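PDB 3MKH: nitroalkane oxidase, which oxidises primary and secondary nitroalkanes, preferably longer ones, to aldehydes or ketones with FAD and molecular oxygen, releasing nitrite and hydrogen peroxide. Local coordinates for residues R349-L353 / H409-M414; K356-E361 / P396-N402. One frame throughout, in Å; residues are numbered along the deposited sequence.

Overall arrangement
Both contacts belong to the helical C-terminal domain of the acyl-CoA dehydrogenase family, and together they illustrate how one long helix can pack against two consecutive parts of the chain that follows it, one of which binds the cofactor. Helix 345-374 supplies the first segment of each: residues 349-353 for contact 1, then residues 356-361 for contact 2. The chain returns in reverse order, first through the turn 396-402 and then along helix 402-415, so contact 2 lies within the span of sequence that contact 1 brackets. Their centres are 13 Å apart. Contact 2 holds the turn that binds FAD; contact 1 packs the helix leaving that turn. Both also touch a second subunit of the homotetramer.

Contact 1 (R349-L353 / H409-M414); sequences RELAL and HLQQLM
Two helical segments, 349-353 of helix 345-374 and 409-414 of helix 402-415, run roughly antiparallel, their N-to-C directions 154° apart (signed crossing angle -154°) and their axes 10.3 Å apart at closest approach: antiparallel helix packing within the helical C-terminal domain of the acyl-CoA dehydrogenase fold. In register, the CA atoms of Glu-350 and Leu-410 lie 6.4 Å apart. Leu-353, Leu-410 and Leu-413 all adopt the mt rotamer, with Leu-353 CD1 3.6 Å from Leu-413 CD1 and Leu-353 CB 3.7 Å from Leu-410 CD2. The aliphatic part of Glu-350 extends this layer, its CG 3.6 Å from Leu-410 CD2, while its carboxylate hydrogen-bonds to Tyr-419 and forms a salt bridge with Lys-321 of the second subunit. Alongside the leucines, Arg-349 stretches out (chi1 to chi3 all t) and donates from NH2 to His-409 ND1 (chi1 m) in a very short 2.4 Å hydrogen bond. A water bridges the same residues, accepting from Arg-349 NH1 at 2.8 Å and donating to His-409 O at 3.0 Å. Arg-349 also forms a salt bridge with Asp-271, and the His-409 ring meets Phe-267 edge-to-face. A polar pair thus adjoins the apolar seam, and ND1, as acceptor, is implied to be unprotonated.

Contact 2 (K356-E361 / P396-N402); sequences KVFCSE and PIFDGGN. With FAD (flavin-adenine dinucleotide), chain E.
The ammonium group of Lys-356 sits in a cradle of backbone carbonyls: NZ donates to Phe-398 O at 2.9 Å and Gly-400 O at 3.0 Å, and also to Leu-395 O. The side chain reaches them from segment 356-361 of helix 345-374 with chi1 t, chi2 m, chi3 and chi4 t. While those carbonyls go to the lysine, other backbone groups go to FAD: Ile-397 O accepts from FAD O3' at 2.8 Å, Gly-400 N donates to the same O3' at 3.0 Å, and Gly-401 N donates to FAD O1P at 2.7 Å. The loop follows the short helix 394-397. Asp-399 takes left-handed angles (50/43) and Gly-400 has phi/psi 79/102; at Gly-401 (-60/149), the N-cap of helix 402-415, a CB would collide with O1P. The hydrogen bond from Asn-402 N to Pro-396 O, 2.8 Å, closes the turn. CA atoms face each other at Ser-360 and Pro-396 (4.9 Å) and at Val-357 and Asn-402 (6.1 Å). Asn-402 (chi1 m) enters as a knob among Lys-356, Val-357, Ser-360 and Glu-361. Ser-360, chi1 p, hydrogen-bonds back from OG to Lys-356 O at 2.8 Å and rests its CB 3.8 Å from Pro-396 CG. Asp-399, the inferred proton acceptor, is held by Ser-273 and Arg-406. This is the FAD site of the acyl-CoA dehydrogenase fold: a Gly-Gly loop leading into helix 402-415, with Arg-301 of the third subunit also binding the cofactor.

Contact 1 (R349-L353 / H409-M414)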
ATOM      1  N   ARG A 349      22.802 -14.604  -0.707  1.00 23.91           N
ATOM      2  CA  ARG A 349      21.689 -15.079   0.083  1.00 27.52           C
ATOM      3  C   ARG A 349      20.628 -14.001   0.263  1.00 25.64           C
ATOM      4  O   ARG A 349      19.429 -14.276   0.197  1.00 24.23           O
ATOM      5  CB  ARG A 349      22.268 -15.469   1.436  1.00 28.38           C
ATOM      6  CG  ARG A 349      21.292 -15.851   2.446  1.00 36.63           C
ATOM      7  CD  ARG A 349      21.933 -16.824   3.388  1.00 35.55           C
ATOM      8  NE  ARG A 349      20.851 -17.457   4.095  1.00 36.97           N
ATOM      9  CZ  ARG A 349      20.451 -17.081   5.291  1.00 40.90           C
ATOM     10  NH1 ARG A 349      21.091 -16.102   5.923  1.00 30.48           N
ATOM     11  NH2 ARG A 349      19.431 -17.706   5.857  1.00 40.41           N
ATOM     12  N   GLU A 350      21.071 -12.770   0.507  1.00 22.36           N
ATOM     13  CA  GLU A 350      20.133 -11.662   0.672  1.00 21.73           C
ATOM     14  C   GLU A 350      19.207 -11.484  -0.534  1.00 22.16           C
ATOM     15  O   GLU A 350      18.027 -11.152  -0.374  1.00 21.13           O
ATOM     16  CB  GLU A 350      20.864 -10.331   0.948  1.00 22.04           C
ATOM     17  CG  GLU A 350      19.900  -9.248   1.457  1.00 22.69           C
ATOM     18  CD  GLU A 350      20.465  -7.825   1.387  1.00 32.08           C
ATOM     19  OE1 GLU A 350      21.180  -7.506   0.414  1.00 30.02           O
ATOM     20  OE2 GLU A 350      20.171  -7.018   2.304  1.00 31.74           O
ATOM     21  N   LEU A 351      19.741 -11.687  -1.739  1.00 22.74           N
ATOM     22  CA  LEU A 351      18.930 -11.543  -2.947  1.00 19.47           C
ATOM     23  C   LEU A 351      17.909 -12.670  -3.090  1.00 22.65           C
ATOM     24  O   LEU A 351      16.795 -12.435  -3.545  1.00 23.12           O
ATOM     25  CB  LEU A 351      19.811 -11.471  -4.198  1.00 22.30           C
ATOM     26  CG  LEU A 351      20.724 -10.238  -4.300  1.00 26.45           C
ATOM     27  CD1 LEU A 351      21.414 -10.199  -5.669  1.00 25.70           C
ATOM     28  CD2 LEU A 351      19.956  -8.948  -4.045  1.00 26.42           C
ATOM     29  N   ALA A 352      18.291 -13.891  -2.721  1.00 22.47           N
ATOM     30  CA  ALA A 352      17.345 -15.006  -2.751  1.00 20.17           C
ATOM     31  C   ALA A 352      16.167 -14.707  -1.828  1.00 20.61           C
ATOM     32  O   ALA A 352      15.027 -14.818  -2.237  1.00 20.88           O
ATOM     33  CB  ALA A 352      18.021 -16.313  -2.342  1.00 21.79           C
ATOM     34  N   LEU A 353      16.460 -14.350  -0.582  1.00 20.04           N
ATOM     35  CA  LEU A 353      15.432 -13.926   0.374  1.00 20.43           C
ATOM     36  C   LEU A 353      14.562 -12.790  -0.168  1.00 23.67           C
ATOM     37  O   LEU A 353      13.326 -12.804  -0.021  1.00 22.82           O
ATOM     38  CB  LEU A 353      16.080 -13.484   1.682  1.00 20.95           C
ATOM     39  CG  LEU A 353      16.883 -14.565   2.408  1.00 28.55           C
ATOM     40  CD1 LEU A 353      17.835 -13.939   3.435  1.00 27.01           C
ATOM     41  CD2 LEU A 353      15.936 -15.540   3.067  1.00 27.11           C
ATOM     42  N   HIS A 409      15.843 -13.494   8.840  1.00 25.72           N
ATOM     43  CA  HIS A 409      17.127 -13.745   8.203  1.00 27.53           C
ATOM     44  C   HIS A 409      17.708 -12.459   7.598  1.00 26.94           C
ATOM     45  O   HIS A 409      18.872 -12.150   7.816  1.00 23.52           O
ATOM     46  CB  HIS A 409      17.020 -14.871   7.178  1.00 27.95           C
ATOM     47  CG  HIS A 409      16.907 -16.229   7.801  1.00 31.57           C
ATOM     48  ND1 HIS A 409      17.870 -17.202   7.646  1.00 37.06           N
ATOM     49  CD2 HIS A 409      15.959 -16.763   8.607  1.00 36.69           C
ATOM     50  CE1 HIS A 409      17.510 -18.285   8.312  1.00 41.86           C
ATOM     51  NE2 HIS A 409      16.356 -18.044   8.906  1.00 35.83           N
ATOM     52  N   LEU A 410      16.890 -11.695   6.875  1.00 25.78           N
ATOM     53  CA  LEU A 410      17.340 -10.406   6.347  1.00 24.94           C
ATOM     54  C   LEU A 410      17.875  -9.512   7.480  1.00 27.61           C
ATOM     55  O   LEU A 410      18.920  -8.878   7.351  1.00 25.61           O
ATOM     56  CB  LEU A 410      16.197  -9.719   5.599  1.00 24.93           C
ATOM     57  CG  LEU A 410      15.821 -10.422   4.291  1.00 25.23           C
ATOM     58  CD1 LEU A 410      14.514  -9.868   3.694  1.00 23.63           C
ATOM     59  CD2 LEU A 410      16.971 -10.319   3.279  1.00 25.01           C
ATOM     60  N   GLN A 411      17.158  -9.482   8.595  1.00 26.56           N
ATOM     61  CA  GLN A 411      17.599  -8.718   9.766  1.00 27.82           C
ATOM     62  C   GLN A 411      18.979  -9.161  10.292  1.00 30.11           C
ATOM     63  O   GLN A 411      19.837  -8.323  10.565  1.00 29.00           O
ATOM     64  CB  GLN A 411      16.533  -8.798  10.866  1.00 29.54           C
ATOM     65  CG  GLN A 411      16.886  -8.113  12.185  1.00 26.47           C
ATOM     66  CD  GLN A 411      15.757  -8.200  13.214  1.00 34.19           C
ATOM     67  OE1 GLN A 411      15.713  -7.411  14.161  1.00 34.49           O
ATOM     68  NE2 GLN A 411      14.848  -9.164  13.039  1.00 27.01           N
ATOM     69  N   GLN A 412      19.196 -10.469  10.432  1.00 29.14           N
ATOM     70  CA  GLN A 412      20.499 -10.975  10.881  1.00 29.67           C
ATOM     71  C   GLN A 412      21.637 -10.676   9.900  1.00 28.27           C
ATOM     72  O   GLN A 412      22.768 -10.415  10.314  1.00 29.54           O
ATOM     73  CB  GLN A 412      20.432 -12.474  11.182  1.00 27.72           C
ATOM     74  CG  GLN A 412      19.490 -12.792  12.335  1.00 34.02           C
ATOM     75  CD  GLN A 412      19.861 -12.039  13.613  1.00 42.13           C
ATOM     76  OE1 GLN A 412      21.043 -11.920  13.958  1.00 45.25           O
ATOM     77  NE2 GLN A 412      18.849 -11.534  14.325  1.00 43.88           N
ATOM     78  N   LEU A 413      21.340 -10.711   8.606  1.00 25.38           N
ATOM     79  CA  LEU A 413      22.335 -10.346   7.593  1.00 26.51           C
ATOM     80  C   LEU A 413      22.793  -8.898   7.754  1.00 27.07           C
ATOM     81  O   LEU A 413      23.994  -8.630   7.812  1.00 27.93           O
ATOM     82  CB  LEU A 413      21.793 -10.576   6.182  1.00 25.59           C
ATOM     83  CG  LEU A 413      21.649 -12.055   5.805  1.00 27.86           C
ATOM     84  CD1 LEU A 413      20.850 -12.256   4.495  1.00 23.15           C
ATOM     85  CD2 LEU A 413      23.030 -12.707   5.717  1.00 30.39           C
ATOM     86  N   MET A 414      21.841  -7.970   7.820  1.00 28.56           N
ATOM     87  CA  MET A 414      22.155  -6.545   7.955  1.00 28.14           C
ATOM     88  C   MET A 414      22.936  -6.260   9.249  1.00 33.06           C
ATOM     89  O   MET A 414      23.745  -5.335   9.304  1.00 29.89           O
ATOM     90  CB  MET A 414      20.876  -5.693   7.901  1.00 29.67           C
ATOM     91  CG  MET A 414      20.172  -5.665   6.542  1.00 22.69           C
ATOM     92  SD  MET A 414      18.806  -4.471   6.462  1.00 27.79           S
ATOM     93  CE  MET A 414      17.678  -5.219   7.647  1.00 30.57           C
TER
HETATM   94  O   HOH W   1      20.496 -14.650   8.251  1.00 31.89           O

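Contact 2 (K356-E361 / P396-N402)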
ATOM      1  N   LYS A 356      12.083 -14.052  -2.814  1.00 19.84           N
ATOM      2  CA  LYS A 356      11.009 -14.790  -2.139  1.00 23.42           C
ATOM      3  C   LYS A 356       9.997 -13.810  -1.538  1.00 20.41           C
ATOM      4  O   LYS A 356       8.800 -13.916  -1.775  1.00 20.22           O
ATOM      5  CB  LYS A 356      11.579 -15.708  -1.052  1.00 20.05           C
ATOM      6  CG  LYS A 356      10.665 -16.859  -0.614  1.00 22.29           C
ATOM      7  CD  LYS A 356       9.528 -16.418   0.322  1.00 22.39           C
ATOM      8  CE  LYS A 356       8.963 -17.630   1.104  1.00 23.00           C
ATOM      9  NZ  LYS A 356       7.808 -17.254   2.007  1.00 22.74           N
ATOM     10  N   VAL A 357      10.481 -12.848  -0.763  1.00 21.72           N
ATOM     11  CA  VAL A 357       9.579 -11.918  -0.101  1.00 19.86           C
ATOM     12  C   VAL A 357       8.849 -11.017  -1.096  1.00 22.10           C
ATOM     13  O   VAL A 357       7.644 -10.820  -0.992  1.00 20.24           O
ATOM     14  CB  VAL A 357      10.316 -11.058   0.947  1.00 22.84           C
ATOM     15  CG1 VAL A 357       9.376  -9.991   1.518  1.00 20.29           C
ATOM     16  CG2 VAL A 357      10.873 -11.952   2.048  1.00 20.36           C
ATOM     17  N   PHE A 358       9.567 -10.467  -2.068  1.00 22.27           N
ATOM     18  CA  PHE A 358       8.945  -9.529  -3.006  1.00 19.98           C
ATOM     19  C   PHE A 358       7.861 -10.197  -3.855  1.00 22.84           C
ATOM     20  O   PHE A 358       6.757  -9.683  -3.985  1.00 21.16           O
ATOM     21  CB  PHE A 358       9.997  -8.901  -3.941  1.00 20.97           C
ATOM     22  CG  PHE A 358       9.411  -7.965  -4.984  1.00 23.06           C
ATOM     23  CD1 PHE A 358       8.992  -8.445  -6.217  1.00 21.21           C
ATOM     24  CD2 PHE A 358       9.254  -6.614  -4.715  1.00 24.25           C
ATOM     25  CE1 PHE A 358       8.453  -7.584  -7.182  1.00 24.00           C
ATOM     26  CE2 PHE A 358       8.718  -5.754  -5.661  1.00 25.83           C
ATOM     27  CZ  PHE A 358       8.315  -6.237  -6.901  1.00 24.56           C
ATOM     28  N   CYS A 359       8.215 -11.333  -4.456  1.00 21.15           N
ATOM     29  CA  CYS A 359       7.375 -11.993  -5.437  1.00 21.58           C
ATOM     30  C   CYS A 359       6.174 -12.679  -4.783  1.00 20.97           C
ATOM     31  O   CYS A 359       5.084 -12.681  -5.351  1.00 20.44           O
ATOM     32  CB  CYS A 359       8.184 -13.012  -6.254  1.00 21.23           C
ATOM     33  SG  CYS A 359       9.548 -12.274  -7.245  1.00 23.30           S
ATOM     34  N   SER A 360       6.370 -13.260  -3.600  1.00 19.83           N
ATOM     35  CA  SER A 360       5.254 -13.931  -2.926  1.00 20.50           C
ATOM     36  C   SER A 360       4.170 -12.907  -2.619  1.00 22.55           C
ATOM     37  O   SER A 360       2.993 -13.154  -2.848  1.00 19.66           O
ATOM     38  CB  SER A 360       5.706 -14.647  -1.642  1.00 20.42           C
ATOM     39  OG  SER A 360       6.219 -13.717  -0.702  1.00 19.38           O
ATOM     40  N   GLU A 361       4.568 -11.739  -2.131  1.00 21.94           N
ATOM     41  CA  GLU A 361       3.591 -10.736  -1.725  1.00 23.76           C
ATOM     42  C   GLU A 361       3.000 -10.025  -2.939  1.00 23.87           C
ATOM     43  O   GLU A 361       1.803  -9.705  -2.968  1.00 20.22           O
ATOM     44  CB  GLU A 361       4.207  -9.766  -0.700  1.00 21.95           C
ATOM     45  CG  GLU A 361       4.417 -10.472   0.639  1.00 26.32           C
ATOM     46  CD  GLU A 361       5.104  -9.626   1.704  1.00 28.99           C
ATOM     47  OE1 GLU A 361       5.213  -8.390   1.532  1.00 32.31           O
ATOM     48  OE2 GLU A 361       5.519 -10.215   2.725  1.00 29.33           O
ATOM     49  N   PRO A 396       3.680 -16.277   0.587  1.00 19.60           N
ATOM     50  CA  PRO A 396       4.363 -15.541   1.653  1.00 22.22           C
ATOM     51  C   PRO A 396       4.543 -16.389   2.909  1.00 21.47           C
ATOM     52  O   PRO A 396       5.528 -16.202   3.620  1.00 19.16           O
ATOM     53  CB  PRO A 396       3.395 -14.380   1.935  1.00 24.24           C
ATOM     54  CG  PRO A 396       2.654 -14.195   0.645  1.00 21.15           C
ATOM     55  CD  PRO A 396       2.427 -15.612   0.192  1.00 20.54           C
ATOM     56  N   ILE A 397       3.626 -17.329   3.152  1.00 20.11           N
ATOM     57  CA  ILE A 397       3.583 -18.047   4.426  1.00 21.37           C
ATOM     58  C   ILE A 397       4.304 -19.388   4.417  1.00 22.08           C
ATOM     59  O   ILE A 397       4.691 -19.885   5.472  1.00 22.02           O
ATOM     60  CB  ILE A 397       2.130 -18.234   4.955  1.00 21.49           C
ATOM     61  CG1 ILE A 397       1.253 -18.970   3.936  1.00 21.42           C
ATOM     62  CG2 ILE A 397       1.493 -16.883   5.282  1.00 20.37           C
ATOM     63  CD1 ILE A 397      -0.213 -19.126   4.411  1.00 22.29           C
ATOM     64  N   PHE A 398       4.503 -19.977   3.241  1.00 22.13           N
ATOM     65  CA  PHE A 398       5.147 -21.283   3.199  1.00 23.60           C
ATOM     66  C   PHE A 398       6.622 -21.124   2.852  1.00 27.13           C
ATOM     67  O   PHE A 398       7.110 -19.990   2.704  1.00 24.02           O
ATOM     68  CB  PHE A 398       4.389 -22.302   2.305  1.00 24.51           C
ATOM     69  CG  PHE A 398       4.784 -22.293   0.836  1.00 24.26           C
ATOM     70  CD1 PHE A 398       5.410 -21.193   0.255  1.00 22.17           C
ATOM     71  CD2 PHE A 398       4.490 -23.387   0.033  1.00 27.71           C
ATOM     72  CE1 PHE A 398       5.752 -21.196  -1.091  1.00 25.12           C
ATOM     73  CE2 PHE A 398       4.836 -23.395  -1.328  1.00 28.25           C
ATOM     74  CZ  PHE A 398       5.465 -22.305  -1.882  1.00 26.55           C
ATOM     75  N   ASP A 399       7.327 -22.248   2.793  1.00 23.88           N
ATOM     76  CA  ASP A 399       8.757 -22.257   2.521  1.00 27.87           C
ATOM     77  C   ASP A 399       9.507 -21.271   3.422  1.00 30.82           C
ATOM     78  O   ASP A 399      10.404 -20.560   2.959  1.00 27.93           O
ATOM     79  CB  ASP A 399       9.006 -21.931   1.050  1.00 31.36           C
ATOM     80  CG  ASP A 399      10.293 -22.553   0.531  1.00 33.93           C
ATOM     81  OD1 ASP A 399      11.195 -21.794   0.116  1.00 31.90           O
ATOM     82  OD2 ASP A 399      10.392 -23.803   0.545  1.00 42.78           O
ATOM     83  N   GLY A 400       9.148 -21.249   4.708  1.00 23.40           N
ATOM     84  CA  GLY A 400       9.654 -20.255   5.628  1.00 23.92           C
ATOM     85  C   GLY A 400       8.913 -18.942   5.445  1.00 26.03           C
ATOM     86  O   GLY A 400       9.184 -18.177   4.503  1.00 22.09           O
ATOM     87  N   GLY A 401       7.972 -18.684   6.348  1.00 22.30           N
ATOM     88  CA  GLY A 401       7.082 -17.532   6.247  1.00 22.87           C
ATOM     89  C   GLY A 401       7.832 -16.212   6.242  1.00 23.43           C
ATOM     90  O   GLY A 401       8.891 -16.113   6.864  1.00 22.97           O
ATOM     91  N   ASN A 402       7.298 -15.202   5.555  1.00 20.74           N
ATOM     92  CA  ASN A 402       7.999 -13.916   5.462  1.00 23.34           C
ATOM     93  C   ASN A 402       8.179 -13.215   6.818  1.00 27.42           C
ATOM     94  O   ASN A 402       9.216 -12.600   7.079  1.00 26.31           O
ATOM     95  CB  ASN A 402       7.315 -12.969   4.479  1.00 20.76           C
ATOM     96  CG  ASN A 402       7.379 -13.466   3.039  1.00 20.96           C
ATOM     97  OD1 ASN A 402       6.709 -12.925   2.161  1.00 21.99           O
ATOM     98  ND2 ASN A 402       8.170 -14.498   2.798  1.00 19.79           N
TER
HETATM   99  PA  FAD E 500       5.652 -20.560  12.311  0.84 26.80           P
HETATM  100  O1A FAD E 500       6.593 -21.030  13.325  0.84 24.28           O
HETATM  101  O2A FAD E 500       4.428 -21.325  12.065  0.84 25.49           O
HETATM  102  O5B FAD E 500       5.255 -19.043  12.662  0.84 26.55           O
HETATM  103  C5B FAD E 500       3.931 -18.560  12.445  0.84 22.17           C
HETATM  104  C4B FAD E 500       3.829 -17.027  12.546  0.84 25.30           C
HETATM  105  O4B FAD E 500       4.161 -16.623  13.881  0.84 28.20           O
HETATM  106  C3B FAD E 500       4.846 -16.333  11.644  0.84 24.71           C
HETATM  107  O3B FAD E 500       4.272 -16.096  10.358  0.84 25.08           O
HETATM  108  C2B FAD E 500       5.065 -15.011  12.357  0.84 23.39           C
HETATM  109  O2B FAD E 500       4.067 -14.074  11.970  0.84 21.93           O
HETATM  110  C1B FAD E 500       4.895 -15.374  13.833  0.84 27.58           C
HETATM  111  N9A FAD E 500       6.246 -15.551  14.435  0.84 27.69           N
HETATM  112  C8A FAD E 500       6.727 -16.669  14.969  0.84 27.11           C
HETATM  113  N7A FAD E 500       7.965 -16.465  15.401  0.84 27.62           N
HETATM  114  C5A FAD E 500       8.278 -15.202  15.142  0.84 31.34           C
HETATM  115  C6A FAD E 500       9.408 -14.427  15.364  0.84 33.19           C
HETATM  116  N6A FAD E 500      10.478 -14.945  15.951  0.84 33.10           N
HETATM  117  N1A FAD E 500       9.401 -13.147  14.977  0.84 27.38           N
HETATM  118  C2A FAD E 500       8.339 -12.623  14.392  0.84 30.69           C
HETATM  119  N3A FAD E 500       7.246 -13.333  14.168  0.84 28.15           N
HETATM  120  C4A FAD E 500       7.186 -14.619  14.528  0.84 29.44           C
HETATM  121  N1  FAD E 500       7.467 -27.673   5.457  0.84 24.46           N
HETATM  122  C2  FAD E 500       8.508 -28.581   5.316  0.84 23.17           C
HETATM  123  O2  FAD E 500       9.207 -28.853   6.282  0.84 26.13           O
HETATM  124  N3  FAD E 500       8.758 -29.173   4.081  0.84 24.14           N
HETATM  125  C4  FAD E 500       7.963 -28.870   2.978  0.84 25.05           C
HETATM  126  O4  FAD E 500       8.189 -29.402   1.895  0.84 21.80           O
HETATM  127  C4X FAD E 500       6.921 -27.963   3.121  0.84 25.86           C
HETATM  128  N5  FAD E 500       6.107 -27.630   2.035  0.84 25.03           N
HETATM  129  C5X FAD E 500       4.880 -27.002   2.270  0.84 22.33           C
HETATM  130  C6  FAD E 500       3.899 -26.956   1.284  0.84 21.03           C
HETATM  131  C7  FAD E 500       2.682 -26.333   1.538  0.84 22.18           C
HETATM  132  C7M FAD E 500       1.597 -26.281   0.466  0.84 22.87           C
HETATM  133  C8  FAD E 500       2.451 -25.754   2.778  0.84 25.84           C
HETATM  134  C8M FAD E 500       1.117 -25.066   3.069  0.84 22.00           C
HETATM  135  C9  FAD E 500       3.434 -25.793   3.755  0.84 24.46           C
HETATM  136  C9A FAD E 500       4.645 -26.418   3.505  0.84 21.82           C
HETATM  137  N10 FAD E 500       5.632 -26.464   4.490  0.84 27.04           N
HETATM  138  C10 FAD E 500       6.677 -27.369   4.356  0.84 28.96           C
HETATM  139  C1' FAD E 500       5.586 -25.556   5.661  0.84 27.62           C
HETATM  140  C2' FAD E 500       6.250 -24.216   5.340  0.84 26.53           C
HETATM  141  O2' FAD E 500       7.631 -24.414   5.053  0.84 26.24           O
HETATM  142  C3' FAD E 500       6.092 -23.183   6.467  0.84 27.34           C
HETATM  143  O3' FAD E 500       6.546 -21.926   5.985  0.84 26.31           O
HETATM  144  C4' FAD E 500       6.886 -23.524   7.736  0.84 27.45           C
HETATM  145  O4' FAD E 500       6.180 -24.477   8.519  0.84 25.42           O
HETATM  146  C5' FAD E 500       7.112 -22.263   8.580  0.84 27.32           C
HETATM  147  O5' FAD E 500       5.879 -21.600   8.863  0.84 27.73           O
HETATM  148  P   FAD E 500       5.865 -20.127   9.474  0.84 28.69           P
HETATM  149  O1P FAD E 500       6.834 -19.315   8.729  0.84 26.69           O
HETATM  150  O2P FAD E 500       4.480 -19.666   9.566  0.84 26.46           O
HETATM  151  O3P FAD E 500       6.480 -20.388  10.943  0.84 27.68           O